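Local structure of uncharacterized protein (Neisseria meningitidis serogroup B, 3OI8) at residues R49-K54 with I67-S72; L53-S58 with E83-L88; A64-I67 with R73-V76; V138-E141 with T145-L148. The protein probably takes part in the transport of magnesium and cobalt ions and binds adenosine in the fragment described here, which carries its paired CBS domains. All coordinates share one frame; numbering follows the deposited sequence.

Contact 1. Residues R49-K54 with I67-S72. With ADN (adenosine), chain C.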
loop_
_atom_site.group_PDB
_atom_site.type_symbol
_atom_site.label_atom_id
_atom_site.label_comp_id
_atom_site.label_asym_id
_atom_site.label_seq_id
_atom_site.Cartn_x
_atom_site.Cartn_y
_atom_site.Cartn_z
ATOM N N ARG A 49 -11.528 15.763 10.080
ATOM C CA ARG A 49 -10.294 16.006 9.322
ATOM C C ARG A 49 -10.204 15.274 7.975
ATOM O O ARG A 49 -9.225 15.439 7.235
ATOM C CB ARG A 49 -9.067 15.649 10.169
ATOM C CG ARG A 49 -8.916 16.515 11.406
ATOM C CD ARG A 49 -7.693 16.117 12.224
ATOM N NE ARG A 49 -7.615 16.883 13.467
ATOM C CZ ARG A 49 -6.691 16.700 14.406
ATOM N NH1 ARG A 49 -5.756 15.767 14.253
ATOM N NH2 ARG A 49 -6.707 17.447 15.501
HETATM N N MSE A 50 -11.200 14.456 7.652
HETATM C CA MSE A 50 -11.159 13.738 6.379
HETATM C C MSE A 50 -11.351 14.700 5.216
HETATM O O MSE A 50 -12.116 15.655 5.326
HETATM C CB MSE A 50 -12.288 12.721 6.304
HETATM C CG MSE A 50 -12.384 11.792 7.467
HETATM SE SE MSE A 50 -13.919 10.660 7.161
HETATM C CE MSE A 50 -15.310 12.016 7.120
ATOM N N ASN A 51 -10.685 14.434 4.094
ATOM C CA ASN A 51 -10.945 15.169 2.863
ATOM C C ASN A 51 -11.972 14.398 2.047
ATOM O O ASN A 51 -11.696 13.274 1.619
ATOM C CB ASN A 51 -9.659 15.354 2.044
ATOM C CG ASN A 51 -8.674 16.306 2.702
ATOM O OD1 ASN A 51 -7.485 16.008 2.798
ATOM N ND2 ASN A 51 -9.165 17.458 3.156
ATOM N N VAL A 52 -13.154 14.988 1.845
ATOM C CA VAL A 52 -14.243 14.300 1.144
ATOM C C VAL A 52 -14.687 15.035 -0.129
ATOM O O VAL A 52 -14.365 16.210 -0.329
ATOM C CB VAL A 52 -15.473 14.132 2.061
ATOM C CG1 VAL A 52 -15.106 13.333 3.317
ATOM C CG2 VAL A 52 -16.043 15.506 2.446
ATOM N N LEU A 53 -15.450 14.347 -0.977
ATOM C CA LEU A 53 -16.031 14.977 -2.168
ATOM C C LEU A 53 -17.548 15.002 -2.046
ATOM O O LEU A 53 -18.137 14.044 -1.538
ATOM C CB LEU A 53 -15.649 14.180 -3.420
ATOM C CG LEU A 53 -14.139 14.008 -3.648
ATOM C CD1 LEU A 53 -13.896 13.065 -4.815
ATOM C CD2 LEU A 53 -13.485 15.358 -3.896
ATOM N N LYS A 54 -18.179 16.079 -2.519
ATOM C CA LYS A 54 -19.634 16.195 -2.480
ATOM C C LYS A 54 -20.238 15.477 -3.676
ATOM O O LYS A 54 -19.730 15.562 -4.788
ATOM C CB LYS A 54 -20.107 17.656 -2.511
ATOM C CG LYS A 54 -19.388 18.628 -1.591
ATOM C CD LYS A 54 -19.239 18.111 -0.180
ATOM C CE LYS A 54 -18.418 19.103 0.651
ATOM N NZ LYS A 54 -17.728 18.492 1.828
ATOM N N ILE A 67 -6.232 16.873 -6.897
ATOM C CA ILE A 67 -4.838 17.212 -7.161
ATOM C C ILE A 67 -4.233 17.979 -5.991
ATOM O O ILE A 67 -3.112 17.697 -5.552
ATOM C CB ILE A 67 -4.716 18.039 -8.442
ATOM C CG1 ILE A 67 -4.989 17.152 -9.659
ATOM C CG2 ILE A 67 -3.348 18.745 -8.516
ATOM C CD1 ILE A 67 -5.237 17.939 -10.930
ATOM N N ASP A 68 -4.996 18.932 -5.472
ATOM C CA ASP A 68 -4.544 19.765 -4.371
ATOM C C ASP A 68 -4.189 18.946 -3.134
ATOM O O ASP A 68 -3.162 19.181 -2.513
ATOM C CB ASP A 68 -5.611 20.801 -4.012
ATOM C CG ASP A 68 -5.080 21.883 -3.086
ATOM O OD1 ASP A 68 -3.901 22.274 -3.244
ATOM O OD2 ASP A 68 -5.836 22.344 -2.202
ATOM N N THR A 69 -5.044 17.994 -2.768
ATOM C CA THR A 69 -4.820 17.208 -1.558
ATOM C C THR A 69 -3.880 16.047 -1.838
ATOM O O THR A 69 -3.256 15.506 -0.930
ATOM C CB THR A 69 -6.135 16.667 -0.983
ATOM O OG1 THR A 69 -6.776 15.848 -1.963
ATOM C CG2 THR A 69 -7.069 17.804 -0.600
ATOM N N ALA A 70 -3.790 15.670 -3.106
ATOM C CA ALA A 70 -2.871 14.628 -3.550
ATOM C C ALA A 70 -3.184 13.228 -3.003
ATOM O O ALA A 70 -2.345 12.328 -3.101
ATOM C CB ALA A 70 -1.427 15.017 -3.229
ATOM N N HIS A 71 -4.370 13.036 -2.428
ATOM C CA HIS A 71 -4.754 11.697 -1.959
ATOM C C HIS A 71 -5.139 10.830 -3.144
ATOM O O HIS A 71 -5.455 11.337 -4.231
ATOM C CB HIS A 71 -5.941 11.732 -0.978
ATOM C CG HIS A 71 -5.731 12.604 0.219
ATOM N ND1 HIS A 71 -4.650 12.466 1.065
ATOM C CD2 HIS A 71 -6.484 13.608 0.733
ATOM C CE1 HIS A 71 -4.737 13.361 2.034
ATOM N NE2 HIS A 71 -5.840 14.066 1.853
ATOM N N SER A 72 -5.156 9.520 -2.928
ATOM C CA SER A 72 -5.554 8.588 -3.978
ATOM C C SER A 72 -7.023 8.191 -3.913
ATOM O O SER A 72 -7.626 7.878 -4.944
ATOM C CB SER A 72 -4.678 7.327 -3.934
ATOM O OG SER A 72 -3.326 7.646 -4.227
HETATM O "O5'" ADN C . -2.420 10.788 1.362
HETATM C "C5'" ADN C . -1.284 10.910 2.180
HETATM C "C4'" ADN C . -1.674 10.688 3.672
HETATM O "O4'" ADN C . -2.868 11.458 4.001
HETATM C "C3'" ADN C . -1.979 9.201 3.953
HETATM O "O3'" ADN C . -0.890 8.608 4.606
HETATM C "C2'" ADN C . -3.191 9.216 4.853
HETATM O "O2'" ADN C . -2.795 9.205 6.206
HETATM C "C1'" ADN C . -3.870 10.557 4.574
HETATM N N9 ADN C . -5.001 10.415 3.659
HETATM C C8 ADN C . -5.070 9.571 2.394
HETATM N N7 ADN C . -6.422 9.798 1.774
HETATM C C5 ADN C . -7.186 10.797 2.660
HETATM C C6 ADN C . -8.609 11.423 2.543
HETATM N N6 ADN C . -9.449 11.098 1.390
HETATM N N1 ADN C . -9.072 12.361 3.558
HETATM C C2 ADN C . -8.180 12.739 4.730
HETATM N N3 ADN C . -6.781 12.129 4.845
HETATM C C4 ADN C . -6.308 11.172 3.812
#
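Asn51, in the loop leading into strand 53-54, faces Thr69 near the end of helix 59-69 with 7.8 Å between their CA atoms, a gap closed by side chains, while bound adenosine links Asn51 to His71. With CG beside its own backbone N (chi1 -69°), Asn51 sends its amide across to His71. There His71 NE2 donates to Asn51 OD1 over 2.7 Å; the oxygen sits in the ring plane at the imidazole edge, and the N-H arrives in the amide plane, on an OD1 lone pair. Ring and amide planes are 30° apart. Thr69 CG2 touches the same OD1 at 3.9 Å, while Thr69 OG1 turns back to bond Tyr65 O. The imidazole is sandwiched, with Thr69 O over one face and adenosine C5 over the opposite one, 3.3 Å above the plane. At the purine edge Asn51 N donates to adenosine N1 (2.7 Å) and adenosine N6 to Asn51 O (3.1 Å). His71 ND1 and the ribose O5' share a hydrogen bond of 2.8 Å, in which either could donate. Asn51 thus reads adenine through its backbone, and the bonds at NE2 and ND1 together fix the rotation of the histidine whose face lies over the base.

Contact 2. Residues L53-S58 with E83-L88; sequences LKENDS and EVLGIL
Leu53 and Leu88 meet across the small three-stranded sheet of the first CBS domain, where strands 53-54 and 84-89 flank the central strand 73-77 and Leu85 and Gly86 form a classic beta bulge opposite its Val76. The two outer strands make no backbone bonds to each other, and the contact is made by side chains reaching over the middle strand. Leu53 CD1 meets Leu88 CD2 at 3.4 Å, tighter than usual for two methyl groups, and lies 4.1 Å from Leu88 CB. This pair belongs to a wider apolar layer: Leu53 also packs on Ile62 and Tyr65 of helix 59-69, Leu88 on Leu105 and Ile108 of helix 105-108. Further along the strands, Glu55 crosses Leu85 at about a right angle. Its CG is anti to the backbone N (chi1 -164°) and the chain runs on extended, which brings its length past a single methyl: Leu85 CD1 lies 3.5 Å from Glu55 CG and 3.3 Å from Glu55 CD. The carboxylate of Glu55 also comes near a like charge, its OE1 5.8 Å from Glu83 OE1. From Lys54 the chain follows a type I turn that ends at Asp57 and is closed by Asp57 N to Lys54 O (3.2 Å), then enters helix 59-69 with Ser58 as N-cap. Asp57 OD1, salt-bridged to Arg61, also takes Ser58 N at 3.1 Å, on the anti side of the carboxylate and 26° out of its plane.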
loop_
_atom_site.group_PDB
_atom_site.type_symbol
_atom_site.label_atom_id
_atom_site.label_comp_id
_atom_site.label_asym_id
_atom_site.label_seq_id
_atom_site.Cartn_x
_atom_site.Cartn_y
_atom_site.Cartn_z
ATOM N N LEU A 53 -15.450 14.347 -0.977
ATOM C CA LEU A 53 -16.031 14.977 -2.168
ATOM C C LEU A 53 -17.548 15.002 -2.046
ATOM O O LEU A 53 -18.137 14.044 -1.538
ATOM C CB LEU A 53 -15.649 14.180 -3.420
ATOM C CG LEU A 53 -14.139 14.008 -3.648
ATOM C CD1 LEU A 53 -13.896 13.065 -4.815
ATOM C CD2 LEU A 53 -13.485 15.358 -3.896
ATOM N N LYS A 54 -18.179 16.079 -2.519
ATOM C CA LYS A 54 -19.634 16.195 -2.480
ATOM C C LYS A 54 -20.238 15.477 -3.676
ATOM O O LYS A 54 -19.730 15.562 -4.788
ATOM C CB LYS A 54 -20.107 17.656 -2.511
ATOM C CG LYS A 54 -19.388 18.628 -1.591
ATOM C CD LYS A 54 -19.239 18.111 -0.180
ATOM C CE LYS A 54 -18.418 19.103 0.651
ATOM N NZ LYS A 54 -17.728 18.492 1.828
ATOM N N GLU A 55 -21.318 14.761 -3.416
ATOM C CA GLU A 55 -22.076 14.001 -4.404
ATOM C C GLU A 55 -22.202 14.717 -5.753
ATOM O O GLU A 55 -21.934 14.136 -6.808
ATOM C CB GLU A 55 -23.484 13.760 -3.816
ATOM C CG GLU A 55 -24.321 12.683 -4.481
ATOM C CD GLU A 55 -25.641 12.420 -3.741
ATOM O OE1 GLU A 55 -26.013 13.213 -2.840
ATOM O OE2 GLU A 55 -26.309 11.408 -4.061
ATOM N N ASN A 56 -22.622 15.981 -5.719
ATOM C CA ASN A 56 -23.048 16.671 -6.940
ATOM C C ASN A 56 -22.033 17.677 -7.488
ATOM O O ASN A 56 -22.357 18.500 -8.345
ATOM C CB ASN A 56 -24.409 17.356 -6.725
ATOM C CG ASN A 56 -25.556 16.362 -6.581
ATOM O OD1 ASN A 56 -25.530 15.266 -7.152
ATOM N ND2 ASN A 56 -26.581 16.749 -5.825
ATOM N N ASP A 57 -20.802 17.613 -6.996
ATOM C CA ASP A 57 -19.793 18.560 -7.421
ATOM C C ASP A 57 -19.402 18.334 -8.900
ATOM O O ASP A 57 -19.608 17.248 -9.439
ATOM C CB ASP A 57 -18.572 18.461 -6.506
ATOM C CG ASP A 57 -18.005 19.824 -6.160
ATOM O OD1 ASP A 57 -18.312 20.808 -6.876
ATOM O OD2 ASP A 57 -17.259 19.924 -5.171
ATOM N N SER A 58 -18.854 19.363 -9.544
ATOM C CA SER A 58 -18.473 19.279 -10.957
ATOM C C SER A 58 -17.139 18.548 -11.147
ATOM O O SER A 58 -16.307 18.480 -10.239
ATOM C CB SER A 58 -18.347 20.682 -11.548
ATOM O OG SER A 58 -17.180 21.299 -11.035
ATOM N N GLU A 83 -23.240 10.847 6.031
ATOM C CA GLU A 83 -23.854 10.149 4.910
ATOM C C GLU A 83 -22.802 9.849 3.837
ATOM O O GLU A 83 -22.695 10.582 2.858
ATOM C CB GLU A 83 -25.030 10.968 4.324
ATOM C CG GLU A 83 -25.772 10.190 3.244
ATOM C CD GLU A 83 -26.947 10.933 2.611
ATOM O OE1 GLU A 83 -27.049 12.174 2.744
ATOM O OE2 GLU A 83 -27.771 10.252 1.963
ATOM N N VAL A 84 -22.007 8.797 4.036
ATOM C CA VAL A 84 -20.971 8.444 3.064
ATOM C C VAL A 84 -21.608 7.541 2.020
ATOM O O VAL A 84 -22.207 6.525 2.358
ATOM C CB VAL A 84 -19.744 7.729 3.712
ATOM C CG1 VAL A 84 -18.734 7.283 2.613
ATOM C CG2 VAL A 84 -19.052 8.619 4.722
ATOM N N LEU A 85 -21.487 7.920 0.755
ATOM C CA LEU A 85 -22.181 7.210 -0.322
ATOM C C LEU A 85 -21.277 6.191 -0.979
ATOM O O LEU A 85 -21.732 5.285 -1.683
ATOM C CB LEU A 85 -22.650 8.218 -1.375
ATOM C CG LEU A 85 -23.492 9.362 -0.805
ATOM C CD1 LEU A 85 -23.722 10.451 -1.845
ATOM C CD2 LEU A 85 -24.815 8.817 -0.271
ATOM N N GLY A 86 -19.979 6.357 -0.779
ATOM C CA GLY A 86 -19.033 5.567 -1.528
ATOM C C GLY A 86 -17.629 6.131 -1.465
ATOM O O GLY A 86 -17.367 7.120 -0.771
ATOM N N ILE A 87 -16.729 5.486 -2.202
ATOM C CA ILE A 87 -15.338 5.904 -2.300
ATOM C C ILE A 87 -15.027 6.185 -3.771
ATOM O O ILE A 87 -15.377 5.393 -4.646
ATOM C CB ILE A 87 -14.374 4.781 -1.829
ATOM C CG1 ILE A 87 -14.790 4.210 -0.470
ATOM C CG2 ILE A 87 -12.935 5.276 -1.806
ATOM C CD1 ILE A 87 -14.785 5.210 0.668
ATOM N N LEU A 88 -14.388 7.321 -4.040
ATOM C CA LEU A 88 -13.853 7.600 -5.359
ATOM C C LEU A 88 -12.357 7.415 -5.309
ATOM O O LEU A 88 -11.706 7.952 -4.418
ATOM C CB LEU A 88 -14.116 9.042 -5.796
ATOM C CG LEU A 88 -13.284 9.336 -7.060
ATOM C CD1 LEU A 88 -13.951 8.787 -8.314
ATOM C CD2 LEU A 88 -12.961 10.811 -7.226
#

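Contact 3. Residues A64-I67 with R73-V76; sequences AYVI and RFPV. With ADN (adenosine), chain C.
The Phe74 ring carries Val66 CG2 over one face, 3.7 Å above the plane and offset toward the rim, while Tyr65 CE2 and adenosine N6 approach it obliquely. The valine methyl makes a CH-pi contact: Val66 CG2 is 4.0 Å from the ring centroid and 25° off the normal. Val66 CG1, which its first torsion (167°) sets anti to the backbone N, comes alongside at 3.8 Å from Phe74 CE2, so that both branches of the valine bear on the same ring corner. Even the helix backbone is close, with Val66 CA 3.7 Å from Phe74 CZ. Tyr65 is more distant, its CE2 lying 4.3 Å from Phe74 CE1, and its hydroxyl has a weak hydrogen bond with Asn51 ND2. The strand backbone meanwhile serves the ligand. Adenosine N6 donates to Arg73 O over 2.8 Å at a nearly straight 160°, and Pro75 CD flanks the same amino nitrogen at 3.7 Å. A single strand therefore presents an aromatic side chain to the helix and a carbonyl to adenine. Phe74 fills the space between helix 59-69 and the sheet within a beta-alpha-beta unit, with Leu53 of the adjoining strand 53-54 against both Tyr65 and Phe74; Val66 reaches further, packing on Leu94 of the second subunit, while Pro75 meets Met135 and Ile137 of strand 135-139.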
loop_
_atom_site.group_PDB
_atom_site.type_symbol
_atom_site.label_atom_id
_atom_site.label_comp_id
_atom_site.label_asym_id
_atom_site.label_seq_id
_atom_site.Cartn_x
_atom_site.Cartn_y
_atom_site.Cartn_z
ATOM N N ALA A 64 -9.642 19.383 -9.299
ATOM C CA ALA A 64 -8.742 20.343 -8.666
ATOM C C ALA A 64 -8.512 20.011 -7.188
ATOM O O ALA A 64 -7.406 20.146 -6.682
ATOM C CB ALA A 64 -9.266 21.771 -8.833
ATOM N N TYR A 65 -9.559 19.562 -6.507
ATOM C CA TYR A 65 -9.461 19.223 -5.096
ATOM C C TYR A 65 -8.604 17.972 -4.914
ATOM O O TYR A 65 -7.737 17.923 -4.033
ATOM C CB TYR A 65 -10.856 19.025 -4.505
ATOM C CG TYR A 65 -10.896 18.772 -3.014
ATOM C CD1 TYR A 65 -10.858 19.826 -2.110
ATOM C CD2 TYR A 65 -10.989 17.470 -2.508
ATOM C CE1 TYR A 65 -10.901 19.601 -0.738
ATOM C CE2 TYR A 65 -11.033 17.233 -1.141
ATOM C CZ TYR A 65 -10.991 18.308 -0.260
ATOM O OH TYR A 65 -11.037 18.091 1.096
ATOM N N VAL A 66 -8.833 16.975 -5.765
ATOM C CA VAL A 66 -8.052 15.735 -5.739
ATOM C C VAL A 66 -6.557 15.996 -5.954
ATOM O O VAL A 66 -5.710 15.423 -5.274
ATOM C CB VAL A 66 -8.546 14.753 -6.815
ATOM C CG1 VAL A 66 -7.562 13.618 -7.006
ATOM C CG2 VAL A 66 -9.938 14.210 -6.455
ATOM N N ILE A 67 -6.232 16.873 -6.897
ATOM C CA ILE A 67 -4.838 17.212 -7.161
ATOM C C ILE A 67 -4.233 17.979 -5.991
ATOM O O ILE A 67 -3.112 17.697 -5.552
ATOM C CB ILE A 67 -4.716 18.039 -8.442
ATOM C CG1 ILE A 67 -4.989 17.152 -9.659
ATOM C CG2 ILE A 67 -3.348 18.745 -8.516
ATOM C CD1 ILE A 67 -5.237 17.939 -10.930
ATOM N N ARG A 73 -7.587 8.180 -2.702
ATOM C CA ARG A 73 -8.986 7.767 -2.493
ATOM C C ARG A 73 -9.719 8.771 -1.614
ATOM O O ARG A 73 -9.119 9.337 -0.707
ATOM C CB ARG A 73 -9.031 6.379 -1.852
ATOM C CG ARG A 73 -8.901 5.260 -2.870
ATOM C CD ARG A 73 -8.201 4.066 -2.312
ATOM N NE ARG A 73 -6.835 4.401 -1.938
ATOM C CZ ARG A 73 -5.754 3.987 -2.589
ATOM N NH1 ARG A 73 -4.556 4.354 -2.165
ATOM N NH2 ARG A 73 -5.869 3.202 -3.654
ATOM N N PHE A 74 -11.009 8.982 -1.899
ATOM C CA PHE A 74 -11.830 9.989 -1.215
ATOM C C PHE A 74 -13.237 9.458 -0.932
ATOM O O PHE A 74 -13.916 8.981 -1.848
ATOM C CB PHE A 74 -11.979 11.225 -2.111
ATOM C CG PHE A 74 -10.671 11.864 -2.493
ATOM C CD1 PHE A 74 -10.230 13.005 -1.845
ATOM C CD2 PHE A 74 -9.893 11.328 -3.498
ATOM C CE1 PHE A 74 -9.026 13.606 -2.192
ATOM C CE2 PHE A 74 -8.683 11.913 -3.844
ATOM C CZ PHE A 74 -8.246 13.050 -3.189
ATOM N N PRO A 75 -13.687 9.551 0.329
ATOM C CA PRO A 75 -15.103 9.287 0.622
ATOM C C PRO A 75 -15.952 10.287 -0.147
ATOM O O PRO A 75 -15.571 11.446 -0.255
ATOM C CB PRO A 75 -15.231 9.622 2.118
ATOM C CG PRO A 75 -13.820 9.566 2.656
ATOM C CD PRO A 75 -12.930 9.985 1.522
ATOM N N VAL A 76 -17.092 9.859 -0.659
ATOM C CA VAL A 76 -18.009 10.782 -1.316
ATOM C C VAL A 76 -19.245 10.889 -0.425
ATOM O O VAL A 76 -19.779 9.865 -0.004
ATOM C CB VAL A 76 -18.399 10.291 -2.714
ATOM C CG1 VAL A 76 -19.523 11.169 -3.305
ATOM C CG2 VAL A 76 -17.166 10.309 -3.652
HETATM O "O5'" ADN C . -2.420 10.788 1.362
HETATM C "C5'" ADN C . -1.284 10.910 2.180
HETATM C "C4'" ADN C . -1.674 10.688 3.672
HETATM O "O4'" ADN C . -2.868 11.458 4.001
HETATM C "C3'" ADN C . -1.979 9.201 3.953
HETATM O "O3'" ADN C . -0.890 8.608 4.606
HETATM C "C2'" ADN C . -3.191 9.216 4.853
HETATM O "O2'" ADN C . -2.795 9.205 6.206
HETATM C "C1'" ADN C . -3.870 10.557 4.574
HETATM N N9 ADN C . -5.001 10.415 3.659
HETATM C C8 ADN C . -5.070 9.571 2.394
HETATM N N7 ADN C . -6.422 9.798 1.774
HETATM C C5 ADN C . -7.186 10.797 2.660
HETATM C C6 ADN C . -8.609 11.423 2.543
HETATM N N6 ADN C . -9.449 11.098 1.390
HETATM N N1 ADN C . -9.072 12.361 3.558
HETATM C C2 ADN C . -8.180 12.739 4.730
HETATM N N3 ADN C . -6.781 12.129 4.845
HETATM C C4 ADN C . -6.308 11.172 3.812
#

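Contact 4. Residues V138-E141 with T145-L148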
loop_
_atom_site.group_PDB
_atom_site.type_symbol
_atom_site.label_atom_id
_atom_site.label_comp_id
_atom_site.label_asym_id
_atom_site.label_seq_id
_atom_site.Cartn_x
_atom_site.Cartn_y
_atom_site.Cartn_z
ATOM N N VAL A 138 -14.696 4.432 9.201
ATOM C CA VAL A 138 -14.863 3.999 10.576
ATOM C C VAL A 138 -16.183 4.530 11.117
ATOM O O VAL A 138 -16.488 5.712 10.972
ATOM C CB VAL A 138 -13.690 4.473 11.424
ATOM C CG1 VAL A 138 -13.784 3.920 12.864
ATOM C CG2 VAL A 138 -12.387 4.036 10.740
ATOM N N ILE A 139 -16.966 3.634 11.710
ATOM C CA ILE A 139 -18.302 3.939 12.210
ATOM C C ILE A 139 -18.294 3.919 13.743
ATOM O O ILE A 139 -17.684 3.050 14.345
ATOM C CB ILE A 139 -19.307 2.879 11.704
ATOM C CG1 ILE A 139 -19.423 2.931 10.184
ATOM C CG2 ILE A 139 -20.673 3.065 12.351
ATOM C CD1 ILE A 139 -19.806 4.296 9.652
ATOM N N ASP A 140 -18.972 4.870 14.378
ATOM C CA ASP A 140 -19.051 4.875 15.834
ATOM C C ASP A 140 -20.136 3.901 16.298
ATOM O O ASP A 140 -20.822 3.290 15.476
ATOM C CB ASP A 140 -19.289 6.296 16.384
ATOM C CG ASP A 140 -20.612 6.901 15.934
ATOM O OD1 ASP A 140 -21.607 6.162 15.786
ATOM O OD2 ASP A 140 -20.662 8.136 15.741
ATOM N N GLU A 141 -20.299 3.760 17.609
ATOM C CA GLU A 141 -21.218 2.761 18.142
ATOM C C GLU A 141 -22.693 3.120 17.929
ATOM O O GLU A 141 -23.579 2.386 18.361
ATOM C CB GLU A 141 -20.935 2.492 19.625
ATOM C CG GLU A 141 -20.936 3.733 20.509
ATOM C CD GLU A 141 -19.570 4.400 20.599
ATOM O OE1 GLU A 141 -18.928 4.614 19.547
ATOM O OE2 GLU A 141 -19.140 4.717 21.731
ATOM N N THR A 145 -20.359 8.497 11.404
ATOM C CA THR A 145 -18.990 8.404 10.907
ATOM C C THR A 145 -18.003 8.887 11.966
ATOM O O THR A 145 -18.137 10.003 12.469
ATOM C CB THR A 145 -18.835 9.293 9.650
ATOM O OG1 THR A 145 -19.658 8.776 8.604
ATOM C CG2 THR A 145 -17.410 9.346 9.189
ATOM N N SER A 146 -17.027 8.047 12.317
ATOM C CA SER A 146 -15.980 8.424 13.271
ATOM C C SER A 146 -14.742 8.909 12.535
ATOM O O SER A 146 -13.982 9.719 13.047
ATOM C CB SER A 146 -15.577 7.235 14.155
ATOM O OG SER A 146 -16.688 6.710 14.846
ATOM N N GLY A 147 -14.524 8.380 11.339
ATOM C CA GLY A 147 -13.394 8.798 10.532
ATOM C C GLY A 147 -13.157 7.794 9.421
ATOM O O GLY A 147 -14.079 7.106 8.986
ATOM N N LEU A 148 -11.921 7.718 8.952
ATOM C CA LEU A 148 -11.575 6.766 7.902
ATOM C C LEU A 148 -10.217 6.168 8.261
ATOM O O LEU A 148 -9.504 6.708 9.124
ATOM C CB LEU A 148 -11.562 7.448 6.519
ATOM C CG LEU A 148 -10.532 8.543 6.214
ATOM C CD1 LEU A 148 -9.146 7.961 5.945
ATOM C CD2 LEU A 148 -10.976 9.386 4.999
#
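Val138 O is gripped by two successive amides of the neighbouring strand: Ser146 N donates to it over 2.7 Å and Gly147 N, weakly, over 3.3 Å. The return bond runs from Val138 N to Gly147 O at 2.8 Å, its donor lying well above the carbonyl plane (44°). Because Ser146 and Gly147 both face Val138, the pairing is a classic beta bulge, and the register slips by one residue before Ile139 pairs with Thr145. Gly147 adopts a backbone angle phi of 164°, where the absence of a beta carbon avoids pressure on the carbonyl oxygen of Ser146. Ser146 OG sits 3.0 Å from Asp140 CB and close to Asp140 N, but at an angle too poor for a bond to that amide; its hydrogen-bond partner is Glu117 OE2. Asp140, whose CG stands between its backbone N and carbonyl carbon (chi1 63°), turns OD1 into the connecting loop to accept Tyr142 N and Gly144 N. Thr145 OG1 is hydrogen-bonded to Lys81 O, a link to the first CBS domain. Across the strands Val138 CG1 touches Ser146 CB at 4.0 Å, Val138 CG2 lies 3.9 Å from Leu148 C, and Ile139 CD1 reaches back to Thr145 CA at 4.4 Å. Val138 also packs on Val40, Met44 and Val115. The arrangement is a bulged antiparallel beta hairpin of the second CBS domain, whose outgoing strand supplies Leu148 to the adenosine pocket.

In the fold
Contacts 1, 2 and 3 lie in the first CBS domain and share one three-stranded sheet; contacts 1 and 3 also use helix 59-69. Contacts 1 and 2 both start around strand 53-54, and contact 3, which shares Ile67 with contact 1, is nested within the loop that contact 2 closes. The centres of contacts 2 and 3 are about 9 Å apart, those of contacts 1 and 3 about 4 Å. Contact 4 follows in the hairpin of the second CBS domain, its centre about 17 to 19 Å from theirs. The domains nevertheless meet: Met50 and Pro75 pack on Leu148, and Val84 on Thr145. Adenosine binds where they come together, bonded also to Asp153.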